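Local structure of proximal thread matrix protein 1 (4CN9) at residues 104-109 with 171-176; 108-113 with 142-147. The protein probably serves as a collagen-binding matrix protein of the mussel byssus, with von Willebrand factor type A domains and a zinc-occupied MIDAS motif. All blocks are in the same frame, centred on the assembly; numbering follows the deposited sequence.

Contact 1: residues 104-109 with 171-176. With ZN (zinc ion), chain C.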
ATOM      1  N   VAL A 104      -8.380  -9.084  18.474  1.00 16.56           N
ATOM      2  CA  VAL A 104      -9.545  -8.256  18.703  1.00 14.97           C
ATOM      3  C   VAL A 104     -10.682  -8.748  17.821  1.00 17.49           C
ATOM      4  O   VAL A 104     -10.522  -8.863  16.596  1.00 17.52           O
ATOM      5  CB  VAL A 104      -9.206  -6.803  18.339  1.00 17.06           C
ATOM      6  CG1 VAL A 104     -10.454  -5.934  18.324  1.00 17.88           C
ATOM      7  CG2 VAL A 104      -8.148  -6.272  19.298  1.00 18.94           C
ATOM      8  N   GLN A 105     -11.812  -9.082  18.443  1.00 17.55           N
ATOM      9  CA  GLN A 105     -12.997  -9.536  17.708  1.00 18.32           C
ATOM     10  C   GLN A 105     -13.868  -8.339  17.357  1.00 19.08           C
ATOM     11  O   GLN A 105     -13.979  -7.392  18.134  1.00 18.47           O
ATOM     12  CB  GLN A 105     -13.822 -10.537  18.536  1.00 19.11           C
ATOM     13  CG  GLN A 105     -13.066 -11.761  18.996  1.00 19.07           C
ATOM     14  CD  GLN A 105     -13.741 -12.495  20.181  1.00 22.77           C
ATOM     15  OE1 GLN A 105     -13.083 -12.849  21.159  1.00 27.41           O
ATOM     16  NE2 GLN A 105     -15.037 -12.729  20.080  1.00 21.22           N
ATOM     17  N   PHE A 106     -14.491  -8.374  16.190  1.00 15.98           N
ATOM     18  CA  PHE A 106     -15.359  -7.278  15.776  1.00 16.21           C
ATOM     19  C   PHE A 106     -16.520  -7.786  14.928  1.00 22.26           C
ATOM     20  O   PHE A 106     -16.357  -8.696  14.096  1.00 16.23           O
ATOM     21  CB  PHE A 106     -14.563  -6.215  14.994  1.00 19.08           C
ATOM     22  CG  PHE A 106     -14.362  -6.562  13.535  1.00 18.91           C
ATOM     23  CD1 PHE A 106     -13.297  -7.361  13.134  1.00 18.48           C
ATOM     24  CD2 PHE A 106     -15.257  -6.111  12.578  1.00 21.99           C
ATOM     25  CE1 PHE A 106     -13.131  -7.707  11.793  1.00 19.29           C
ATOM     26  CE2 PHE A 106     -15.105  -6.452  11.236  1.00 19.85           C
ATOM     27  CZ  PHE A 106     -14.042  -7.245  10.843  1.00 19.66           C
ATOM     28  N   SER A 107     -17.698  -7.208  15.175  1.00 19.87           N
ATOM     29  CA  SER A 107     -18.860  -7.348  14.303  1.00 17.21           C
ATOM     30  C   SER A 107     -19.857  -6.275  14.738  1.00 19.97           C
ATOM     31  O   SER A 107     -19.847  -5.148  14.219  1.00 18.59           O
ATOM     32  CB  SER A 107     -19.484  -8.766  14.321  1.00 18.62           C
ATOM     33  OG  SER A 107     -19.696  -9.293  15.620  1.00 18.98           O
ATOM     34  N   GLN A 108     -20.697  -6.618  15.704  1.00 19.58           N
ATOM     35  CA  GLN A 108     -21.441  -5.615  16.437  1.00 24.03           C
ATOM     36  C   GLN A 108     -20.573  -5.236  17.649  1.00 22.92           C
ATOM     37  O   GLN A 108     -20.363  -6.020  18.590  1.00 20.69           O
ATOM     38  CB  GLN A 108     -22.828  -6.144  16.834  1.00 24.16           C
ATOM     39  CG  GLN A 108     -23.724  -5.098  17.489  1.00 28.48           C
ATOM     40  CD  GLN A 108     -23.415  -4.927  18.960  1.00 30.06           C
ATOM     41  OE1 GLN A 108     -23.553  -5.869  19.746  1.00 26.66           O
ATOM     42  NE2 GLN A 108     -22.966  -3.733  19.339  1.00 26.83           N
ATOM     43  N   GLY A 109     -20.012  -4.039  17.588  1.00 20.33           N
ATOM     44  CA  GLY A 109     -18.981  -3.649  18.530  1.00 22.29           C
ATOM     45  C   GLY A 109     -17.704  -4.480  18.440  1.00 21.49           C
ATOM     46  O   GLY A 109     -17.516  -5.338  17.566  1.00 17.96           O
ATOM     47  N   LEU A 171      -6.394  -8.009   9.203  1.00 14.86           N
ATOM     48  CA  LEU A 171      -7.855  -7.988   9.235  1.00 18.94           C
ATOM     49  C   LEU A 171      -8.414  -9.172   8.444  1.00 16.44           C
ATOM     50  O   LEU A 171      -7.987  -9.431   7.315  1.00 18.89           O
ATOM     51  CB  LEU A 171      -8.363  -6.675   8.641  1.00 19.18           C
ATOM     52  CG  LEU A 171      -9.838  -6.545   8.246  1.00 21.31           C
ATOM     53  CD1 LEU A 171     -10.702  -6.515   9.459  1.00 22.12           C
ATOM     54  CD2 LEU A 171     -10.049  -5.282   7.426  1.00 24.51           C
ATOM     55  N   MET A 172      -9.351  -9.891   9.054  1.00 16.90           N
ATOM     56  CA  MET A 172     -10.029 -11.016   8.414  1.00 18.80           C
ATOM     57  C   MET A 172     -11.527 -10.769   8.454  1.00 21.08           C
ATOM     58  O   MET A 172     -12.100 -10.632   9.532  1.00 19.18           O
ATOM     59  CB  MET A 172      -9.719 -12.319   9.162  1.00 18.98           C
ATOM     60  CG  MET A 172      -8.234 -12.643   9.277  1.00 20.91           C
ATOM     61  SD  MET A 172      -7.941 -14.053  10.401  1.00 29.10           S
ATOM     62  CE  MET A 172      -8.802 -15.321   9.501  1.00 22.10           C
ATOM     63  N   THR A 173     -12.177 -10.724   7.295  1.00 16.94           N
ATOM     64  CA  THR A 173     -13.617 -10.475   7.268  1.00 17.70           C
ATOM     65  C   THR A 173     -14.353 -11.226   6.157  1.00 21.59           C
ATOM     66  O   THR A 173     -13.779 -11.537   5.116  1.00 19.10           O
ATOM     67  CB  THR A 173     -13.903  -8.971   7.159  1.00 18.42           C
ATOM     68  OG1 THR A 173     -15.314  -8.718   7.261  1.00 21.42           O
ATOM     69  CG2 THR A 173     -13.372  -8.418   5.867  1.00 23.57           C
ATOM     70  N   ASP A 174     -15.627 -11.539   6.403  1.00 21.00           N
ATOM     71  CA  ASP A 174     -16.469 -12.131   5.376  1.00 22.18           C
ATOM     72  C   ASP A 174     -17.582 -11.177   4.974  1.00 24.26           C
ATOM     73  O   ASP A 174     -18.581 -11.589   4.365  1.00 24.33           O
ATOM     74  CB  ASP A 174     -17.054 -13.470   5.852  1.00 24.00           C
ATOM     75  CG  ASP A 174     -18.307 -13.308   6.718  1.00 24.65           C
ATOM     76  OD1 ASP A 174     -18.447 -12.292   7.459  1.00 22.55           O
ATOM     77  OD2 ASP A 174     -19.155 -14.226   6.652  1.00 24.21           O
ATOM     78  N   GLY A 175     -17.415  -9.898   5.288  1.00 20.72           N
ATOM     79  CA  GLY A 175     -18.497  -8.954   5.071  1.00 18.86           C
ATOM     80  C   GLY A 175     -18.047  -7.572   4.652  1.00 23.53           C
ATOM     81  O   GLY A 175     -16.857  -7.286   4.524  1.00 25.50           O
ATOM     82  N   LYS A 176     -19.017  -6.695   4.439  1.00 23.16           N
ATOM     83  CA  LYS A 176     -18.709  -5.308   4.142  1.00 27.49           C
ATOM     84  C   LYS A 176     -19.132  -4.479   5.335  1.00 24.19           C
ATOM     85  O   LYS A 176     -20.053  -4.845   6.053  1.00 24.21           O
ATOM     86  CB  LYS A 176     -19.417  -4.842   2.865  1.00 27.94           C
ATOM     87  CG  LYS A 176     -20.918  -4.772   2.968  1.00 37.46           C
ATOM     88  CD  LYS A 176     -21.513  -4.208   1.682  1.00 43.94           C
ATOM     89  CE  LYS A 176     -23.002  -4.497   1.596  1.00 49.13           C
ATOM     90  NZ  LYS A 176     -23.591  -4.021   0.310  1.00 64.71           N
TER
HETATM   91 ZN    ZN C1448     -20.252 -11.454   8.153  0.70 25.89          ZN
HETATM   92  O   HOH W   1     -20.861 -11.130   6.154  1.00 23.23           O
HETATM   93  O   HOH W   2     -19.067  -9.745   8.254  1.00 19.69           O
HETATM   94  O   HOH W   3     -22.024 -10.464   8.608  1.00 27.15           O
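Phe106 and Leu171 make the main apolar contact here, CD1 of the leucine sitting obliquely against the CE1–CZ side of the ring, 3.6 Å from Phe106 CE1. With CG anti to the backbone N (chi1 165°) the leucine branch reaches toward the phenyl group, and chi2 near 70° sets which methyl touches it. The carbonyl oxygen Met172 O also approaches obliquely, 3.8 Å from Phe106 CE1, whereas Thr173 meets the edge of the ring, its CB lying 4.1 Å from Phe106 CZ. Strand 54-61 runs between the two strands, so a long, flat side chain suits this reach; an alanine at Phe106 would probably open a gap beside Leu171 and leave Thr173 without its aromatic neighbour.

The polar contacts lie beyond the ring. Thr173 OG1 accepts from Gly175 N at 3.1 Å (153°), forming an ST turn, and is also hydrogen-bonded to Asp61, whose carboxylate holds Asp174 N as well. Glycine suits position 175, since a CB there would come within 3.3 Å of the zinc ion.

Asp174 OD1 binds the zinc ion at 2.1 Å, alongside three waters, Ser63 and Ser65. One of these waters donates a hydrogen bond to Asp174 O at 2.9 Å, tying the coordination shell to the backbone. This is the MIDAS site of a von Willebrand factor type A domain, set at the C-terminal ends of its parallel strands.

Contact 2: residues 108-113 with 142-147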
ATOM      1  N   GLN A 108     -20.697  -6.618  15.704  1.00 19.58           N
ATOM      2  CA  GLN A 108     -21.441  -5.615  16.437  1.00 24.03           C
ATOM      3  C   GLN A 108     -20.573  -5.236  17.649  1.00 22.92           C
ATOM      4  O   GLN A 108     -20.363  -6.020  18.590  1.00 20.69           O
ATOM      5  CB  GLN A 108     -22.828  -6.144  16.834  1.00 24.16           C
ATOM      6  CG  GLN A 108     -23.724  -5.098  17.489  1.00 28.48           C
ATOM      7  CD  GLN A 108     -23.415  -4.927  18.960  1.00 30.06           C
ATOM      8  OE1 GLN A 108     -23.553  -5.869  19.746  1.00 26.66           O
ATOM      9  NE2 GLN A 108     -22.966  -3.733  19.339  1.00 26.83           N
ATOM     10  N   GLY A 109     -20.012  -4.039  17.588  1.00 20.33           N
ATOM     11  CA  GLY A 109     -18.981  -3.649  18.530  1.00 22.29           C
ATOM     12  C   GLY A 109     -17.704  -4.480  18.440  1.00 21.49           C
ATOM     13  O   GLY A 109     -17.516  -5.338  17.566  1.00 17.96           O
ATOM     14  N   VAL A 110     -16.824  -4.238  19.398  1.00 16.98           N
ATOM     15  CA  VAL A 110     -15.507  -4.815  19.392  1.00 17.56           C
ATOM     16  C   VAL A 110     -15.206  -5.380  20.761  1.00 18.08           C
ATOM     17  O   VAL A 110     -15.488  -4.740  21.763  1.00 17.41           O
ATOM     18  CB  VAL A 110     -14.459  -3.728  19.054  1.00 20.17           C
ATOM     19  CG1 VAL A 110     -13.084  -4.302  19.053  1.00 24.62           C
ATOM     20  CG2 VAL A 110     -14.783  -3.083  17.705  1.00 24.57           C
ATOM     21  N   LYS A 111     -14.627  -6.567  20.799  1.00 15.16           N
ATOM     22  CA  LYS A 111     -14.164  -7.173  22.055  1.00 16.03           C
ATOM     23  C   LYS A 111     -12.692  -7.568  21.909  1.00 18.79           C
ATOM     24  O   LYS A 111     -12.338  -8.271  20.973  1.00 17.20           O
ATOM     25  CB  LYS A 111     -14.989  -8.417  22.366  1.00 17.30           C
ATOM     26  CG  LYS A 111     -14.554  -9.138  23.619  1.00 17.65           C
ATOM     27  CD  LYS A 111     -15.203 -10.501  23.790  1.00 20.21           C
ATOM     28  CE  LYS A 111     -14.558 -11.229  24.990  1.00 27.04           C
ATOM     29  NZ  LYS A 111     -15.171 -12.558  25.269  1.00 30.26           N
ATOM     30  N   THR A 112     -11.835  -7.113  22.818  1.00 14.45           N
ATOM     31  CA  THR A 112     -10.457  -7.577  22.846  1.00 18.22           C
ATOM     32  C   THR A 112     -10.436  -8.976  23.416  1.00 19.33           C
ATOM     33  O   THR A 112     -10.852  -9.177  24.548  1.00 19.76           O
ATOM     34  CB  THR A 112      -9.557  -6.650  23.678  1.00 18.16           C
ATOM     35  OG1 THR A 112      -9.399  -5.403  22.984  1.00 18.33           O
ATOM     36  CG2 THR A 112      -8.186  -7.272  23.892  1.00 16.69           C
ATOM     37  N   ALA A 113      -9.995  -9.954  22.628  1.00 19.83           N
ATOM     38  CA  ALA A 113      -9.881 -11.322  23.143  1.00 18.58           C
ATOM     39  C   ALA A 113      -8.728 -11.391  24.136  1.00 20.76           C
ATOM     40  O   ALA A 113      -8.863 -11.925  25.235  1.00 20.75           O
ATOM     41  CB  ALA A 113      -9.681 -12.323  22.016  1.00 18.88           C
ATOM     42  N   ILE A 142     -16.210  -2.660  10.555  1.00 19.38           N
ATOM     43  CA  ILE A 142     -14.789  -2.711  10.270  1.00 19.77           C
ATOM     44  C   ILE A 142     -14.098  -1.454  10.815  1.00 21.69           C
ATOM     45  O   ILE A 142     -13.019  -1.521  11.411  1.00 19.57           O
ATOM     46  CB  ILE A 142     -14.536  -2.861   8.746  1.00 20.18           C
ATOM     47  CG1 ILE A 142     -15.083  -4.215   8.259  1.00 22.97           C
ATOM     48  CG2 ILE A 142     -13.054  -2.695   8.429  1.00 19.36           C
ATOM     49  CD1 ILE A 142     -14.771  -4.561   6.787  1.00 23.63           C
ATOM     50  N   GLY A 143     -14.712  -0.299  10.599  1.00 22.90           N
ATOM     51  CA  GLY A 143     -14.110   0.950  11.024  1.00 21.89           C
ATOM     52  C   GLY A 143     -14.009   1.057  12.534  1.00 19.26           C
ATOM     53  O   GLY A 143     -13.012   1.567  13.048  1.00 20.45           O
ATOM     54  N   THR A 144     -15.032   0.588  13.246  1.00 19.46           N
ATOM     55  CA  THR A 144     -15.003   0.607  14.709  1.00 22.23           C
ATOM     56  C   THR A 144     -13.871  -0.277  15.195  1.00 20.43           C
ATOM     57  O   THR A 144     -13.172   0.068  16.142  1.00 17.46           O
ATOM     58  CB  THR A 144     -16.335   0.167  15.326  1.00 23.95           C
ATOM     59  OG1 THR A 144     -17.379   0.990  14.802  1.00 23.75           O
ATOM     60  CG2 THR A 144     -16.318   0.300  16.845  1.00 23.74           C
ATOM     61  N   GLY A 145     -13.666  -1.409  14.520  1.00 21.52           N
ATOM     62  CA  GLY A 145     -12.550  -2.289  14.838  1.00 18.17           C
ATOM     63  C   GLY A 145     -11.205  -1.593  14.671  1.00 17.22           C
ATOM     64  O   GLY A 145     -10.344  -1.665  15.553  1.00 17.36           O
ATOM     65  N   LEU A 146     -11.021  -0.910  13.542  1.00 15.62           N
ATOM     66  CA  LEU A 146      -9.770  -0.211  13.262  1.00 17.91           C
ATOM     67  C   LEU A 146      -9.494   0.894  14.290  1.00 20.61           C
ATOM     68  O   LEU A 146      -8.358   1.097  14.696  1.00 18.08           O
ATOM     69  CB  LEU A 146      -9.795   0.376  11.849  1.00 15.95           C
ATOM     70  CG  LEU A 146      -9.783  -0.662  10.725  1.00 17.64           C
ATOM     71  CD1 LEU A 146     -10.123  -0.037   9.373  1.00 22.33           C
ATOM     72  CD2 LEU A 146      -8.438  -1.358  10.666  1.00 18.00           C
ATOM     73  N   LYS A 147     -10.547   1.599  14.686  1.00 21.62           N
ATOM     74  CA  LYS A 147     -10.461   2.652  15.696  1.00 20.82           C
ATOM     75  C   LYS A 147     -10.026   2.064  17.030  1.00 20.42           C
ATOM     76  O   LYS A 147      -9.117   2.575  17.695  1.00 22.21           O
ATOM     77  CB  LYS A 147     -11.830   3.311  15.844  1.00 20.32           C
ATOM     78  CG  LYS A 147     -11.900   4.444  16.866  1.00 22.99           C
ATOM     79  CD  LYS A 147     -13.339   4.959  16.975  1.00 30.14           C
ATOM     80  CE  LYS A 147     -13.568   5.727  18.261  1.00 38.37           C
ATOM     81  NZ  LYS A 147     -12.863   7.027  18.237  1.00 44.06           N
TER
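Val110 has the largest share of this small apolar contact, pressing one methyl onto the first turn of helix 142-153. Its CG2 lies 3.7 Å from Gly145 CA and 3.8 Å from Gly145 N, so it rests on bare helix backbone. With chi1 at 180°, CG1 is anti to the backbone N and CG2 stands beside it; the first branch packs against Val104 of the neighbouring strand while the second meets the helix. A beta-branched valine suits an edge strand that must serve both surfaces.

Gly145 brings the two backbones near each other, its CA 6.0 Å from Val110 CA; with no side chain on the glycine, the valine methyl lies directly on the helix backbone.

Thr144 adds the second helical surface, methyl to methyl, with Thr144 CG2 at 3.8 Å from Val110 CG2. The threonine is divided between two environments. Holding OG1 beside its own backbone N (chi1 -55°) lets the hydroxyl hydrogen-bond to Glu141 OE1 and accept from the backbone Ala181 N, and leaves the methyl for the valine. The other carboxylate oxygen of Glu141 is hydrogen-bonded to Gly109 N, so one acidic side chain just before the helix links Thr144 to the turn leading into the strand. Glycine fits that turn because its phi is positive, 64°.

Such a helix, packed beside the antiparallel edge strand of an otherwise parallel sheet, belongs to the Rossmann-like alpha/beta fold of von Willebrand factor type A domains.

Overall arrangement
From the N terminus, strand 100-106 turns through Gln108 and Gly109, which belong to both contacts, and comes back as the edge strand 110-112. The two strands are neighbours in the sheet, and Gln105 N probably bonds to Lys111 O. Contact 2 closes the shorter loop, returning after helix 122-130 at the start of helix 142-153. Contact 1 closes the longer one, reached only when the chain has left that helix and run along strand 166-173, so the shorter loop lies wholly within it. Ile142, from the helix of contact 2, touches Phe106 and Leu171 of contact 1. Together they tie the edge hairpin to a flanking helix and a central strand, contact 1 beside the MIDAS zinc.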